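Local coordinates for microcin B17-processing protein McbD (PDB 6GRH) that is required to process the inactive microcin B17 precursor into the active peptide antibiotic, at residues 167-172 with 216-221; 174-179 with 377-382. The protein carries 1 engineered substitution. One frame throughout, in Å; residues are numbered along the deposited sequence.

How the contacts relate
Both contacts are built on helix 157-180, which offers one turn after another to different partners. Contact 1 is buried, about 11 Å from the centre of the chain, and sets the helix against the loop joining strands 210-215 and 224-231. Contact 2, about 16 Å out and only partly buried, holds the later part of the helix to the irregular chain near the C terminus. Apolar packing leads in both, but contact 1 adds a thioether, whereas contact 2 gathers around an aromatic ring. Their centres lie 11 Å apart and they touch: I216 packs on L174 and Y177, P219 on L176, and Q172 on I378.

Contact 1: 167-172 with 216-221; sequences EFMERQ and ITLPGA. Engineered in segment 167-172: R171 (natural residue Thr).
L218 brings its two methyls to different parts of helix 157-180. CD1 of L218 lies 4.0 Å from CE of M169, in the modelled one of two conformers, while CD2 of L218 lies 3.9 Å from the backbone O of Q172. CD1 of L218 is also 4.2 Å from CB of Q172, so this one methyl reaches both helix residues while CD2 rests on the Q172 carbonyl. M169 bends along its chain and crosses L218 at about a right angle; a flexible thioether suits this place, where it also touches L327 and L331 of helix 327-334.

The polar grip comes from S173, whose OG binds both the backbone N of L218 and the backbone O of M169, thus tying the loop directly to the helix. Q172 folds back on its own helix. Its chi1 of -59° puts CG of Q172 over the centre of the F168 ring, 3.8 Å above the plane. F363 O satisfies the NE2 end of the amide, while the aliphatic part lies on the F168 ring.

The loop is shaped by a type II beta turn from L218 to A221, closed by A221 N to L218 O at 3.0 Å. G220 takes the positive phi favourable to glycine. This is a beta-hairpin connection between antiparallel strands 210-215 and 224-231, packed against a helix of the YcaO domain.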
ATOM      1  N   GLU E 167      12.871  30.502  32.927  1.00 33.25           N
ATOM      2  CA  GLU E 167      11.790  30.247  33.856  1.00 34.29           C
ATOM      3  C   GLU E 167      11.975  30.976  35.187  1.00 32.65           C
ATOM      4  O   GLU E 167      11.014  31.506  35.716  1.00 32.20           O
ATOM      5  CB  GLU E 167      11.615  28.754  34.122  1.00 35.76           C
ATOM      6  CG  GLU E 167      10.290  28.476  34.793  1.00 37.91           C
ATOM      7  CD  GLU E 167       9.878  27.041  34.614  1.00 39.93           C
ATOM      8  OE1 GLU E 167       9.498  26.689  33.466  1.00 40.99           O
ATOM      9  OE2 GLU E 167       9.961  26.286  35.614  1.00 43.12           O
ATOM     10  N   PHE E 168      13.201  30.992  35.703  1.00 31.88           N
ATOM     11  CA  PHE E 168      13.544  31.735  36.940  1.00 32.35           C
ATOM     12  C   PHE E 168      13.191  33.207  36.787  1.00 32.69           C
ATOM     13  O   PHE E 168      12.530  33.779  37.648  1.00 32.94           O
ATOM     14  CB  PHE E 168      15.040  31.576  37.239  1.00 32.77           C
ATOM     15  CG  PHE E 168      15.519  32.287  38.485  1.00 33.92           C
ATOM     16  CD1 PHE E 168      15.365  31.706  39.738  1.00 34.05           C
ATOM     17  CD2 PHE E 168      16.164  33.515  38.392  1.00 34.90           C
ATOM     18  CE1 PHE E 168      15.834  32.338  40.878  1.00 35.34           C
ATOM     19  CE2 PHE E 168      16.632  34.161  39.536  1.00 36.22           C
ATOM     20  CZ  PHE E 168      16.471  33.554  40.782  1.00 35.96           C
ATOM     21  N   MET E 169      13.633  33.810  35.683  0.50 33.19           N
ATOM     22  CA  MET E 169      13.285  35.192  35.380  0.50 34.21           C
ATOM     23  C   MET E 169      11.774  35.374  35.319  0.50 33.78           C
ATOM     24  O   MET E 169      11.246  36.322  35.887  0.50 34.25           O
ATOM     25  CB  MET E 169      13.918  35.646  34.062  0.50 35.21           C
ATOM     26  CG  MET E 169      15.286  36.251  34.249  0.50 36.43           C
ATOM     27  SD  MET E 169      15.138  37.640  35.383  0.50 39.30           S
ATOM     28  CE  MET E 169      16.512  37.271  36.451  0.50 39.20           C
ATOM     29  N   GLU E 170      11.088  34.453  34.649  1.00 32.44           N
ATOM     30  CA  GLU E 170       9.617  34.518  34.510  1.00 33.10           C
ATOM     31  C   GLU E 170       8.911  34.584  35.866  1.00 34.00           C
ATOM     32  O   GLU E 170       8.099  35.466  36.121  1.00 34.05           O
ATOM     33  CB  GLU E 170       9.073  33.287  33.749  1.00 32.97           C
ATOM     34  CG  GLU E 170       9.236  33.397  32.249  1.00 33.10           C
ATOM     35  CD  GLU E 170       9.153  32.076  31.508  1.00 32.32           C
ATOM     36  OE1 GLU E 170       8.640  31.083  32.053  1.00 31.88           O
ATOM     37  OE2 GLU E 170       9.619  32.036  30.356  1.00 31.46           O
ATOM     38  N   ARG E 171       9.239  33.626  36.727  1.00 34.59           N
ATOM     39  CA  ARG E 171       8.547  33.448  37.988  1.00 35.42           C
ATOM     40  C   ARG E 171       8.912  34.534  38.997  1.00 34.80           C
ATOM     41  O   ARG E 171       8.026  35.070  39.669  1.00 34.70           O
ATOM     42  CB  ARG E 171       8.800  32.036  38.560  1.00 37.71           C
ATOM     43  CG  ARG E 171       8.452  30.884  37.605  1.00 38.38           C
ATOM     44  CD  ARG E 171       6.974  30.854  37.255  1.00 40.62           C
ATOM     45  NE  ARG E 171       6.678  29.856  36.226  1.00 41.46           N
ATOM     46  CZ  ARG E 171       6.465  28.555  36.429  1.00 44.73           C
ATOM     47  NH1 ARG E 171       6.519  28.002  37.649  1.00 46.10           N
ATOM     48  NH2 ARG E 171       6.196  27.776  35.376  1.00 45.42           N
ATOM     49  N   GLN E 172      10.191  34.905  39.064  1.00 33.57           N
ATOM     50  CA  GLN E 172      10.602  35.993  39.961  1.00 33.83           C
ATOM     51  C   GLN E 172       9.953  37.295  39.517  1.00 33.84           C
ATOM     52  O   GLN E 172       9.426  38.042  40.365  1.00 34.11           O
ATOM     53  CB  GLN E 172      12.120  36.141  40.060  1.00 33.74           C
ATOM     54  CG  GLN E 172      12.854  34.905  40.571  1.00 33.25           C
ATOM     55  CD  GLN E 172      12.452  34.484  41.960  1.00 33.68           C
ATOM     56  OE1 GLN E 172      12.213  35.333  42.849  1.00 34.95           O
ATOM     57  NE2 GLN E 172      12.406  33.171  42.179  1.00 33.17           N
ATOM     58  N   ILE E 216       6.591  42.823  32.402  1.00 35.51           N
ATOM     59  CA  ILE E 216       6.781  42.792  33.856  1.00 35.89           C
ATOM     60  C   ILE E 216       8.209  42.406  34.269  1.00 35.89           C
ATOM     61  O   ILE E 216       8.429  42.081  35.424  1.00 36.29           O
ATOM     62  CB  ILE E 216       5.774  41.843  34.558  1.00 35.61           C
ATOM     63  CG1 ILE E 216       5.913  40.401  34.046  1.00 34.31           C
ATOM     64  CG2 ILE E 216       4.348  42.342  34.371  1.00 35.93           C
ATOM     65  CD1 ILE E 216       5.422  39.365  35.036  1.00 34.30           C
ATOM     66  N   THR E 217       9.176  42.474  33.349  1.00 35.39           N
ATOM     67  CA  THR E 217      10.559  42.098  33.630  1.00 35.07           C
ATOM     68  C   THR E 217      11.063  42.700  34.947  1.00 35.95           C
ATOM     69  O   THR E 217      10.822  43.868  35.184  1.00 36.94           O
ATOM     70  CB  THR E 217      11.458  42.642  32.520  1.00 35.45           C
ATOM     71  OG1 THR E 217      10.851  42.358  31.259  1.00 34.90           O
ATOM     72  CG2 THR E 217      12.862  42.036  32.599  1.00 35.14           C
ATOM     73  N   LEU E 218      11.779  41.927  35.769  1.00 35.89           N
ATOM     74  CA  LEU E 218      12.414  42.468  36.978  1.00 36.93           C
ATOM     75  C   LEU E 218      13.107  43.781  36.614  1.00 38.10           C
ATOM     76  O   LEU E 218      13.798  43.821  35.597  1.00 37.33           O
ATOM     77  CB  LEU E 218      13.482  41.530  37.531  1.00 36.56           C
ATOM     78  CG  LEU E 218      13.037  40.313  38.335  1.00 36.38           C
ATOM     79  CD1 LEU E 218      14.266  39.603  38.855  1.00 36.46           C
ATOM     80  CD2 LEU E 218      12.132  40.712  39.474  1.00 36.99           C
ATOM     81  N   PRO E 219      12.879  44.850  37.398  1.00 39.48           N
ATOM     82  CA  PRO E 219      13.480  46.165  37.096  1.00 40.68           C
ATOM     83  C   PRO E 219      14.996  46.128  36.907  1.00 40.88           C
ATOM     84  O   PRO E 219      15.715  45.508  37.694  1.00 40.93           O
ATOM     85  CB  PRO E 219      13.098  47.000  38.311  1.00 41.67           C
ATOM     86  CG  PRO E 219      11.743  46.461  38.633  1.00 41.81           C
ATOM     87  CD  PRO E 219      11.835  44.977  38.428  1.00 40.21           C
ATOM     88  N   GLY E 220      15.460  46.748  35.824  1.00 41.46           N
ATOM     89  CA  GLY E 220      16.883  46.808  35.522  1.00 41.61           C
ATOM     90  C   GLY E 220      17.429  45.567  34.852  1.00 40.47           C
ATOM     91  O   GLY E 220      18.554  45.589  34.383  1.00 40.87           O
ATOM     92  N   ALA E 221      16.652  44.485  34.784  1.00 39.29           N
ATOM     93  CA  ALA E 221      17.124  43.253  34.160  1.00 37.93           C
ATOM     94  C   ALA E 221      17.095  43.387  32.625  1.00 37.29           C
ATOM     95  O   ALA E 221      16.226  44.071  32.077  1.00 36.74           O
ATOM     96  CB  ALA E 221      16.273  42.053  34.589  1.00 37.15           C
TER

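Contact 2: 174-179 with 377-382; sequences LLLYWL and KIYHTG
L179 and Y379 form the main pairing, a CH-pi contact in which methyl CD1 stands over the face of the tyrosine ring. CD1 of L179 is 3.8 Å from the centroid of the Y379 ring and just 3° off the normal, almost exactly over the centre. The same leucine touches the ring a second time through its backbone-proximal carbon, with CB of L179 3.7 Å from CE1 of Y379. Leucine suits this role because it offers a single methyl to the face of the ring and brings no polar group with it.

L176, one helical turn earlier, adds aliphatic packing in the modelled one of its two conformers. Its CG is anti to the backbone N (chi1 -165°), which carries the side chain nearer the loop than its first bond would suggest. From there CD1 of L176 approaches the Y379 ring obliquely, 4.0 Å from CD1 of Y379, and lies 3.4 Å from the backbone O of I378.

Polar bonds fix the far end of the ring. The OH of Y379 bonds to E389 OE2 and to G384 N, and the same carboxylate oxygen also takes the backbone N of G382. The backbones of L179 and I385 are hydrogen-bonded too, joining the helix to the chain just beyond segment 377-382.

Tyrosine therefore does two jobs here: its ring gives leucine an apolar face while its hydroxyl is held by polar partners. Across 174-179 and 377-382 the adhesion is dispersive, and hydrogen bonds with E389 and G384 hold the far end of the ring in place.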
ATOM      1  N   LEU E 174       7.123  37.554  37.871  1.00 33.68           N
ATOM      2  CA  LEU E 174       5.690  37.432  38.109  1.00 34.08           C
ATOM      3  C   LEU E 174       5.325  37.684  39.574  1.00 35.47           C
ATOM      4  O   LEU E 174       4.312  38.330  39.847  1.00 35.54           O
ATOM      5  CB  LEU E 174       5.216  36.040  37.704  1.00 33.18           C
ATOM      6  CG  LEU E 174       3.754  35.683  37.999  1.00 33.19           C
ATOM      7  CD1 LEU E 174       2.774  36.543  37.205  1.00 33.77           C
ATOM      8  CD2 LEU E 174       3.517  34.209  37.745  1.00 32.50           C
ATOM      9  N   LEU E 175       6.114  37.127  40.494  1.00 35.81           N
ATOM     10  CA  LEU E 175       5.893  37.338  41.926  1.00 37.22           C
ATOM     11  C   LEU E 175       6.056  38.790  42.346  1.00 37.91           C
ATOM     12  O   LEU E 175       5.251  39.290  43.122  1.00 38.92           O
ATOM     13  CB  LEU E 175       6.809  36.458  42.772  1.00 37.45           C
ATOM     14  CG  LEU E 175       6.446  34.977  42.743  1.00 37.19           C
ATOM     15  CD1 LEU E 175       7.641  34.111  43.134  1.00 37.22           C
ATOM     16  CD2 LEU E 175       5.252  34.687  43.635  1.00 38.22           C
ATOM     17  N   LEU E 176       7.081  39.469  41.837  0.50 37.90           N
ATOM     18  CA  LEU E 176       7.247  40.894  42.128  0.50 38.73           C
ATOM     19  C   LEU E 176       6.068  41.718  41.588  0.50 39.13           C
ATOM     20  O   LEU E 176       5.538  42.584  42.293  0.50 39.86           O
ATOM     21  CB  LEU E 176       8.568  41.435  41.589  0.50 38.58           C
ATOM     22  CG  LEU E 176       8.886  42.800  42.205  0.50 39.61           C
ATOM     23  CD1 LEU E 176       9.176  42.651  43.693  0.50 40.31           C
ATOM     24  CD2 LEU E 176      10.047  43.484  41.501  0.50 39.68           C
ATOM     25  N   TYR E 177       5.650  41.421  40.358  1.00 38.61           N
ATOM     26  CA  TYR E 177       4.455  42.047  39.755  1.00 39.23           C
ATOM     27  C   TYR E 177       3.190  41.771  40.570  1.00 39.82           C
ATOM     28  O   TYR E 177       2.418  42.694  40.865  1.00 40.34           O
ATOM     29  CB  TYR E 177       4.237  41.546  38.335  1.00 38.60           C
ATOM     30  CG  TYR E 177       2.899  41.928  37.744  1.00 38.83           C
ATOM     31  CD1 TYR E 177       2.629  43.238  37.385  1.00 40.10           C
ATOM     32  CD2 TYR E 177       1.917  40.987  37.545  1.00 38.53           C
ATOM     33  CE1 TYR E 177       1.408  43.602  36.838  1.00 40.61           C
ATOM     34  CE2 TYR E 177       0.692  41.332  37.005  1.00 39.22           C
ATOM     35  CZ  TYR E 177       0.443  42.635  36.646  1.00 40.01           C
ATOM     36  OH  TYR E 177      -0.765  42.968  36.105  1.00 40.78           O
ATOM     37  N   TRP E 178       2.995  40.504  40.927  1.00 39.09           N
ATOM     38  CA  TRP E 178       1.881  40.106  41.787  1.00 40.05           C
ATOM     39  C   TRP E 178       1.855  40.926  43.088  1.00 41.39           C
ATOM     40  O   TRP E 178       0.836  41.538  43.417  1.00 42.27           O
ATOM     41  CB  TRP E 178       1.976  38.618  42.111  1.00 39.73           C
ATOM     42  CG  TRP E 178       0.972  38.124  43.117  1.00 40.69           C
ATOM     43  CD1 TRP E 178       1.236  37.509  44.313  1.00 41.03           C
ATOM     44  CD2 TRP E 178      -0.445  38.175  43.000  1.00 41.22           C
ATOM     45  NE1 TRP E 178       0.070  37.164  44.933  1.00 41.64           N
ATOM     46  CE2 TRP E 178      -0.981  37.563  44.153  1.00 41.79           C
ATOM     47  CE3 TRP E 178      -1.323  38.667  42.021  1.00 41.58           C
ATOM     48  CZ2 TRP E 178      -2.356  37.440  44.367  1.00 42.61           C
ATOM     49  CZ3 TRP E 178      -2.699  38.534  42.229  1.00 42.40           C
ATOM     50  CH2 TRP E 178      -3.197  37.933  43.397  1.00 42.71           C
ATOM     51  N   LEU E 179       2.986  40.980  43.787  1.00 41.71           N
ATOM     52  CA  LEU E 179       3.044  41.621  45.105  1.00 43.22           C
ATOM     53  C   LEU E 179       2.916  43.144  45.086  1.00 44.85           C
ATOM     54  O   LEU E 179       2.291  43.708  45.975  1.00 45.84           O
ATOM     55  CB  LEU E 179       4.318  41.210  45.846  1.00 43.02           C
ATOM     56  CG  LEU E 179       4.349  39.716  46.192  1.00 42.44           C
ATOM     57  CD1 LEU E 179       5.750  39.264  46.582  1.00 42.36           C
ATOM     58  CD2 LEU E 179       3.336  39.362  47.270  1.00 43.50           C
ATOM     59  N   LYS E 377      16.213  39.270  48.645  1.00 43.21           N
ATOM     60  CA  LYS E 377      16.900  40.409  48.013  1.00 44.53           C
ATOM     61  C   LYS E 377      16.068  41.224  47.024  1.00 44.48           C
ATOM     62  O   LYS E 377      16.513  42.293  46.610  1.00 45.42           O
ATOM     63  CB  LYS E 377      18.213  39.977  47.364  1.00 44.67           C
ATOM     64  CG  LYS E 377      19.255  39.483  48.350  1.00 46.38           C
ATOM     65  CD  LYS E 377      19.796  40.611  49.219  1.00 49.00           C
ATOM     66  CE  LYS E 377      20.768  40.127  50.287  1.00 50.91           C
ATOM     67  NZ  LYS E 377      21.780  39.165  49.764  1.00 51.28           N
ATOM     68  N   ILE E 378      14.868  40.772  46.659  1.00 43.54           N
ATOM     69  CA  ILE E 378      13.989  41.579  45.779  1.00 43.48           C
ATOM     70  C   ILE E 378      12.647  41.987  46.391  1.00 43.97           C
ATOM     71  O   ILE E 378      11.865  42.699  45.752  1.00 43.96           O
ATOM     72  CB  ILE E 378      13.748  40.883  44.427  1.00 42.45           C
ATOM     73  CG1 ILE E 378      12.997  39.556  44.615  1.00 41.72           C
ATOM     74  CG2 ILE E 378      15.079  40.643  43.723  1.00 41.80           C
ATOM     75  CD1 ILE E 378      12.415  39.010  43.341  1.00 41.22           C
ATOM     76  N   TYR E 379      12.363  41.537  47.611  1.00 44.03           N
ATOM     77  CA  TYR E 379      11.134  41.927  48.283  1.00 44.44           C
ATOM     78  C   TYR E 379      11.300  41.829  49.798  1.00 45.68           C
ATOM     79  O   TYR E 379      12.070  41.011  50.289  1.00 45.00           O
ATOM     80  CB  TYR E 379       9.978  41.053  47.799  1.00 43.21           C
ATOM     81  CG  TYR E 379       8.621  41.536  48.241  1.00 43.82           C
ATOM     82  CD1 TYR E 379       7.971  42.550  47.555  1.00 43.96           C
ATOM     83  CD2 TYR E 379       7.984  40.975  49.352  1.00 44.44           C
ATOM     84  CE1 TYR E 379       6.724  42.997  47.947  1.00 44.70           C
ATOM     85  CE2 TYR E 379       6.735  41.414  49.756  1.00 45.31           C
ATOM     86  CZ  TYR E 379       6.103  42.429  49.048  1.00 45.60           C
ATOM     87  OH  TYR E 379       4.864  42.898  49.444  1.00 46.46           O
ATOM     88  N   HIS E 380      10.603  42.705  50.517  1.00 47.41           N
ATOM     89  CA  HIS E 380      10.485  42.620  51.978  1.00 49.40           C
ATOM     90  C   HIS E 380       9.025  42.880  52.329  1.00 50.17           C
ATOM     91  O   HIS E 380       8.376  43.703  51.676  1.00 49.88           O
ATOM     92  CB  HIS E 380      11.406  43.640  52.678  1.00 50.94           C
ATOM     93  CG  HIS E 380      11.695  43.310  54.115  1.00 52.49           C
ATOM     94  ND1 HIS E 380      10.940  43.800  55.165  1.00 54.76           N
ATOM     95  CD2 HIS E 380      12.653  42.534  54.678  1.00 52.79           C
ATOM     96  CE1 HIS E 380      11.429  43.348  56.308  1.00 55.46           C
ATOM     97  NE2 HIS E 380      12.462  42.569  56.039  1.00 54.46           N
ATOM     98  N   THR E 381       8.509  42.173  53.340  1.00 51.61           N
ATOM     99  CA  THR E 381       7.140  42.383  53.836  1.00 52.96           C
ATOM    100  C   THR E 381       6.820  43.872  53.975  1.00 54.27           C
ATOM    101  O   THR E 381       7.629  44.641  54.504  1.00 54.62           O
ATOM    102  CB  THR E 381       6.911  41.707  55.204  1.00 54.36           C
ATOM    103  OG1 THR E 381       7.031  40.295  55.059  1.00 54.02           O
ATOM    104  CG2 THR E 381       5.511  42.023  55.758  1.00 55.92           C
ATOM    105  N   GLY E 382       5.657  44.272  53.464  1.00 54.59           N
ATOM    106  CA  GLY E 382       5.219  45.669  53.535  1.00 56.11           C
ATOM    107  C   GLY E 382       5.567  46.539  52.342  1.00 55.67           C
ATOM    108  O   GLY E 382       5.053  47.653  52.238  1.00 56.70           O
TER